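Local coordinates for protein acetyltransferase, GNAT family (Colwellia psychrerythraea, PDB 3IWG) that probably transfers an acyl group, most likely acetyl from acetyl-coenzyme A, as a member of the GNAT family, at residues Lys180-Tyr185 / Leu192-Cys197; Leu210-Ala215 / Lys226-Leu231. One frame throughout, in Å; residues are numbered along the deposited sequence.

Contact 1: residues Lys180-Tyr185 / Leu192-Cys197; sequences KELFGY and LAAGEC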
loop_
_atom_site.group_PDB
_atom_site.type_symbol
_atom_site.label_atom_id
_atom_site.label_comp_id
_atom_site.label_asym_id
_atom_site.label_seq_id
_atom_site.Cartn_x
_atom_site.Cartn_y
_atom_site.Cartn_z
ATOM N N LYS A 180 -0.262 -5.629 -11.885
ATOM C CA LYS A 180 -1.217 -6.414 -12.696
ATOM C C LYS A 180 -1.627 -7.782 -12.073
ATOM O O LYS A 180 -1.743 -8.804 -12.754
ATOM C CB LYS A 180 -0.650 -6.564 -14.117
ATOM C CG LYS A 180 -0.084 -5.227 -14.683
ATOM C CD LYS A 180 0.044 -5.265 -16.202
ATOM C CE LYS A 180 0.799 -4.028 -16.792
ATOM N NZ LYS A 180 1.885 -4.470 -17.756
ATOM N N GLU A 181 -1.858 -7.780 -10.769
ATOM C CA GLU A 181 -2.208 -9.010 -10.069
ATOM C C GLU A 181 -3.658 -9.091 -9.661
ATOM O O GLU A 181 -4.095 -10.101 -9.082
ATOM C CB GLU A 181 -1.286 -9.212 -8.868
ATOM C CG GLU A 181 0.144 -9.476 -9.278
ATOM C CD GLU A 181 1.114 -9.501 -8.108
ATOM O OE1 GLU A 181 0.745 -9.035 -7.019
ATOM O OE2 GLU A 181 2.262 -9.970 -8.285
ATOM N N LEU A 182 -4.422 -8.031 -9.905
ATOM C CA LEU A 182 -5.793 -7.989 -9.395
ATOM C C LEU A 182 -6.786 -8.127 -10.531
ATOM O O LEU A 182 -6.605 -7.511 -11.570
ATOM C CB LEU A 182 -6.032 -6.697 -8.613
ATOM C CG LEU A 182 -7.416 -6.414 -7.957
ATOM C CD1 LEU A 182 -7.785 -7.403 -6.877
ATOM C CD2 LEU A 182 -7.425 -4.970 -7.398
ATOM N N PHE A 183 -7.844 -8.921 -10.319
ATOM C CA PHE A 183 -8.882 -9.062 -11.318
ATOM C C PHE A 183 -10.281 -8.958 -10.699
ATOM O O PHE A 183 -10.489 -9.242 -9.523
ATOM C CB PHE A 183 -8.757 -10.408 -12.037
ATOM C CG PHE A 183 -7.469 -10.582 -12.789
ATOM C CD1 PHE A 183 -6.302 -10.874 -12.128
ATOM C CD2 PHE A 183 -7.426 -10.481 -14.172
ATOM C CE1 PHE A 183 -5.108 -11.023 -12.816
ATOM C CE2 PHE A 183 -6.213 -10.632 -14.857
ATOM C CZ PHE A 183 -5.063 -10.921 -14.160
ATOM N N GLY A 184 -11.241 -8.584 -11.529
ATOM C CA GLY A 184 -12.617 -8.423 -11.101
ATOM C C GLY A 184 -13.549 -9.211 -11.983
ATOM O O GLY A 184 -13.304 -9.351 -13.185
ATOM N N TYR A 185 -14.594 -9.746 -11.373
ATOM C CA TYR A 185 -15.643 -10.428 -12.099
ATOM C C TYR A 185 -16.886 -9.591 -11.902
ATOM O O TYR A 185 -17.371 -9.437 -10.788
ATOM C CB TYR A 185 -15.810 -11.852 -11.568
ATOM C CG TYR A 185 -16.883 -12.705 -12.203
ATOM C CD1 TYR A 185 -17.010 -12.800 -13.587
ATOM C CD2 TYR A 185 -17.733 -13.474 -11.414
ATOM C CE1 TYR A 185 -17.975 -13.615 -14.165
ATOM C CE2 TYR A 185 -18.729 -14.276 -11.974
ATOM C CZ TYR A 185 -18.843 -14.347 -13.341
ATOM O OH TYR A 185 -19.789 -15.165 -13.889
ATOM N N LEU A 192 -18.907 -9.003 -8.740
ATOM C CA LEU A 192 -19.348 -10.235 -8.113
ATOM C C LEU A 192 -18.203 -10.877 -7.314
ATOM O O LEU A 192 -18.451 -11.598 -6.349
ATOM C CB LEU A 192 -19.886 -11.202 -9.147
ATOM C CG LEU A 192 -21.178 -10.770 -9.833
ATOM C CD1 LEU A 192 -21.638 -11.783 -10.855
ATOM C CD2 LEU A 192 -22.284 -10.494 -8.807
ATOM N N ALA A 193 -16.959 -10.622 -7.704
ATOM C CA ALA A 193 -15.836 -11.166 -6.975
ATOM C C ALA A 193 -14.569 -10.452 -7.366
ATOM O O ALA A 193 -14.506 -9.894 -8.440
ATOM C CB ALA A 193 -15.683 -12.667 -7.271
ATOM N N ALA A 194 -13.543 -10.569 -6.524
ATOM C CA ALA A 194 -12.212 -10.010 -6.800
ATOM C C ALA A 194 -11.223 -11.142 -6.708
ATOM O O ALA A 194 -11.284 -11.896 -5.751
ATOM C CB ALA A 194 -11.847 -8.964 -5.734
ATOM N N GLY A 195 -10.278 -11.228 -7.632
ATOM C CA GLY A 195 -9.282 -12.279 -7.596
ATOM C C GLY A 195 -7.895 -11.694 -7.654
ATOM O O GLY A 195 -7.670 -10.679 -8.333
ATOM N N GLU A 196 -6.967 -12.363 -6.972
ATOM C CA GLU A 196 -5.549 -12.009 -6.925
ATOM C C GLU A 196 -4.677 -13.174 -7.419
ATOM O O GLU A 196 -4.867 -14.308 -6.999
ATOM C CB GLU A 196 -5.138 -11.668 -5.497
ATOM C CG GLU A 196 -6.041 -10.635 -4.863
ATOM C CD GLU A 196 -5.617 -10.175 -3.447
ATOM O OE1 GLU A 196 -4.538 -10.568 -2.937
ATOM O OE2 GLU A 196 -6.383 -9.397 -2.839
ATOM N N CYS A 197 -3.755 -12.885 -8.328
ATOM C CA CYS A 197 -2.799 -13.830 -8.815
ATOM C C CYS A 197 -1.410 -13.210 -8.612
ATOM O O CYS A 197 -0.906 -12.510 -9.497
ATOM C CB CYS A 197 -3.059 -14.077 -10.290
ATOM S SG CYS A 197 -1.978 -15.301 -11.075
HETATM O O HOH W 1 -0.630 -12.014 -12.430
#
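The carbonyl oxygen of Y185 takes two backbone N-H groups: that of L192, with N 2.6 Å from Y185 O and nearly in line with the C=O bond, and that of A193, a weak bond with N 3.3 Å from the same Y185 O. L192 and A193 thus both face Y185, a classic beta bulge in strand 190-199. F183 and G195 exchange two bonds, F183 N to G195 O (2.7 Å) and G195 N to F183 O (2.8 Å), and C197 N continues the pattern to E181 O.

On the face carrying F183 and Y185, the CG of Y185 stands anti to its backbone N (chi1 179°), beside the carbonyl carbon, and the ring passes L192 obliquely, CD2 lying 3.9 Å from L192 CB. The F183 ring turns an edge to G195 O; its two edge-to-face partners, F230 and H234, belong to helix 223-237. On the other face the side chains of L182 and E196 cross, CD1 of L182 lying 4.2 Å from CG of E196, under helices 151-162 and 166-178. OE1 of E196, a buried residue, meets R198 in a salt bridge and Y172 OH in a hydrogen bond; OE2 of E181 meets R179 and the backbone N of L199. A water bridges C197 O and, weakly, K180 O. The whole is an antiparallel beta hairpin, 182-187 with 190-199, in a GNAT-type domain, with helices packed on both faces.

Contact 2: residues Leu210-Ala215 / Lys226-Leu231; sequences LGMIVA and KVLTFL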
loop_
_atom_site.group_PDB
_atom_site.type_symbol
_atom_site.label_atom_id
_atom_site.label_comp_id
_atom_site.label_asym_id
_atom_site.label_seq_id
_atom_site.Cartn_x
_atom_site.Cartn_y
_atom_site.Cartn_z
ATOM N N LEU A 210 -2.680 -17.326 -4.968
ATOM C CA LEU A 210 -4.002 -16.840 -5.322
ATOM C C LEU A 210 -4.863 -16.475 -4.112
ATOM O O LEU A 210 -4.771 -17.081 -3.065
ATOM C CB LEU A 210 -4.737 -17.890 -6.153
ATOM C CG LEU A 210 -3.907 -18.541 -7.248
ATOM C CD1 LEU A 210 -4.728 -19.568 -8.055
ATOM C CD2 LEU A 210 -3.236 -17.499 -8.171
ATOM N N GLY A 211 -5.692 -15.459 -4.267
ATOM C CA GLY A 211 -6.725 -15.118 -3.278
ATOM C C GLY A 211 -7.982 -14.687 -4.001
ATOM O O GLY A 211 -7.936 -14.307 -5.165
HETATM N N MSE A 212 -9.112 -14.800 -3.330
HETATM C CA MSE A 212 -10.364 -14.320 -3.865
HETATM C C MSE A 212 -11.307 -13.824 -2.758
HETATM O O MSE A 212 -11.223 -14.247 -1.603
HETATM C CB MSE A 212 -11.152 -15.369 -4.647
HETATM C CG MSE A 212 -10.564 -16.734 -4.794
HETATM SE SE MSE A 212 -10.937 -17.933 -3.344
HETATM C CE MSE A 212 -9.429 -17.713 -2.182
ATOM N N ILE A 213 -12.206 -12.926 -3.170
ATOM C CA ILE A 213 -13.337 -12.523 -2.373
ATOM C C ILE A 213 -14.591 -12.587 -3.224
ATOM O O ILE A 213 -14.668 -11.962 -4.280
ATOM C CB ILE A 213 -13.201 -11.033 -1.890
ATOM C CG1 ILE A 213 -11.899 -10.773 -1.123
ATOM C CG2 ILE A 213 -14.406 -10.674 -1.061
ATOM C CD1 ILE A 213 -11.619 -9.164 -0.848
ATOM N N VAL A 214 -15.578 -13.324 -2.745
ATOM C CA VAL A 214 -16.862 -13.422 -3.433
ATOM C C VAL A 214 -17.794 -12.495 -2.753
ATOM O O VAL A 214 -17.781 -12.444 -1.534
ATOM C CB VAL A 214 -17.468 -14.845 -3.354
ATOM C CG1 VAL A 214 -18.893 -14.861 -3.940
ATOM C CG2 VAL A 214 -16.588 -15.803 -4.041
ATOM N N ALA A 215 -18.590 -11.767 -3.513
ATOM C CA ALA A 215 -19.574 -10.866 -2.895
ATOM C C ALA A 215 -20.451 -11.670 -1.944
ATOM O O ALA A 215 -20.934 -12.762 -2.277
ATOM C CB ALA A 215 -20.446 -10.180 -3.921
ATOM N N LYS A 226 -14.974 -20.774 -9.818
ATOM C CA LYS A 226 -14.723 -20.277 -11.139
ATOM C C LYS A 226 -13.599 -19.259 -11.169
ATOM O O LYS A 226 -12.843 -19.181 -12.149
ATOM C CB LYS A 226 -15.991 -19.679 -11.695
ATOM C CG LYS A 226 -17.117 -20.677 -11.862
ATOM C CD LYS A 226 -17.998 -20.318 -13.029
ATOM C CE LYS A 226 -19.411 -19.850 -12.682
ATOM N NZ LYS A 226 -20.357 -20.923 -13.076
ATOM N N VAL A 227 -13.487 -18.501 -10.076
ATOM C CA VAL A 227 -12.500 -17.436 -9.971
ATOM C C VAL A 227 -11.137 -18.082 -9.853
ATOM O O VAL A 227 -10.208 -17.739 -10.568
ATOM C CB VAL A 227 -12.779 -16.491 -8.766
ATOM C CG1 VAL A 227 -11.656 -15.545 -8.544
ATOM C CG2 VAL A 227 -14.043 -15.720 -9.012
ATOM N N LEU A 228 -11.051 -19.056 -8.966
ATOM C CA LEU A 228 -9.823 -19.806 -8.782
ATOM C C LEU A 228 -9.392 -20.462 -10.112
ATOM O O LEU A 228 -8.222 -20.420 -10.475
ATOM C CB LEU A 228 -10.030 -20.835 -7.689
ATOM C CG LEU A 228 -9.975 -20.245 -6.293
ATOM C CD1 LEU A 228 -10.416 -21.292 -5.274
ATOM C CD2 LEU A 228 -8.540 -19.844 -5.992
ATOM N N THR A 229 -10.343 -21.005 -10.861
ATOM C CA THR A 229 -10.018 -21.639 -12.124
ATOM C C THR A 229 -9.435 -20.627 -13.100
ATOM O O THR A 229 -8.448 -20.910 -13.754
ATOM C CB THR A 229 -11.237 -22.344 -12.739
ATOM O OG1 THR A 229 -11.725 -23.307 -11.793
ATOM C CG2 THR A 229 -10.856 -23.057 -14.037
ATOM N N PHE A 230 -10.017 -19.432 -13.184
ATOM C CA PHE A 230 -9.462 -18.391 -14.051
ATOM C C PHE A 230 -8.047 -18.034 -13.625
ATOM O O PHE A 230 -7.144 -17.936 -14.435
ATOM C CB PHE A 230 -10.308 -17.127 -13.954
ATOM C CG PHE A 230 -9.789 -15.979 -14.751
ATOM C CD1 PHE A 230 -8.882 -15.115 -14.210
ATOM C CD2 PHE A 230 -10.244 -15.749 -16.033
ATOM C CE1 PHE A 230 -8.395 -14.048 -14.932
ATOM C CE2 PHE A 230 -9.763 -14.670 -16.769
ATOM C CZ PHE A 230 -8.851 -13.818 -16.214
ATOM N N LEU A 231 -7.900 -17.802 -12.336
ATOM C CA LEU A 231 -6.699 -17.295 -11.785
ATOM C C LEU A 231 -5.570 -18.311 -12.002
ATOM O O LEU A 231 -4.421 -17.910 -12.285
ATOM C CB LEU A 231 -6.898 -17.010 -10.296
ATOM C CG LEU A 231 -7.674 -15.752 -9.868
ATOM C CD1 LEU A 231 -7.793 -15.763 -8.385
ATOM C CD2 LEU A 231 -7.016 -14.451 -10.342
#
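M212, a selenomethionine, lies across L228: its CG is 3.9 Å from L228 CG, and SE comes equally near CG and CD1 of the same leucine. The chain bends at both chi2 (86°) and chi3 (-93°), and chi1 is close to eclipsed (-1°), an unusual value that leaves CG almost over the backbone N. The two side chains meet at a slant, with the selenium beside the leucine's branch point. From the preceding residue, V227, CG1, anti to its own backbone N (chi1 171°), reaches M212 CB at 3.9 Å.

Two residues before M212, L210 meets L231; the two run alongside each other, pointing opposite ways, CD1 of L210 resting 4.0 Å from L231 CB. The CD1 methyl of L231 reaches the backbone, 3.5 Å from G211 O. L228 CD2 also approaches L210 CB, and is therefore set between the two strand residues that point at the helix. I213 faces the other way, onto helix 151-162. This apolar packing, with strand and helix axes 8.9 Å apart and running at 148°, joins the first strand and the helix of the beta-alpha-beta unit 207-214, 223-237, 241-247 in the GNAT fold.

Going from the N terminus, the chain first makes contact 1, where strand 182-187 turns back through a short connection into strand 190-199 and closes a hairpin. Strand 207-214 follows, and contact 2 then closes a second loop, of ten residues, as helix 223-237 folds back over it. The two closures are in series, neither enclosing nor crossing the other. They share a seam, since strands 190-199 and 207-214 are neighbours in the sheet: E196 N probably bonds to G211 O, and A215 N to L192 O. The helix of contact 2 also reaches the hairpin, L231 CD1 packing near E196 O. Together they tie three consecutive strands to one covering helix.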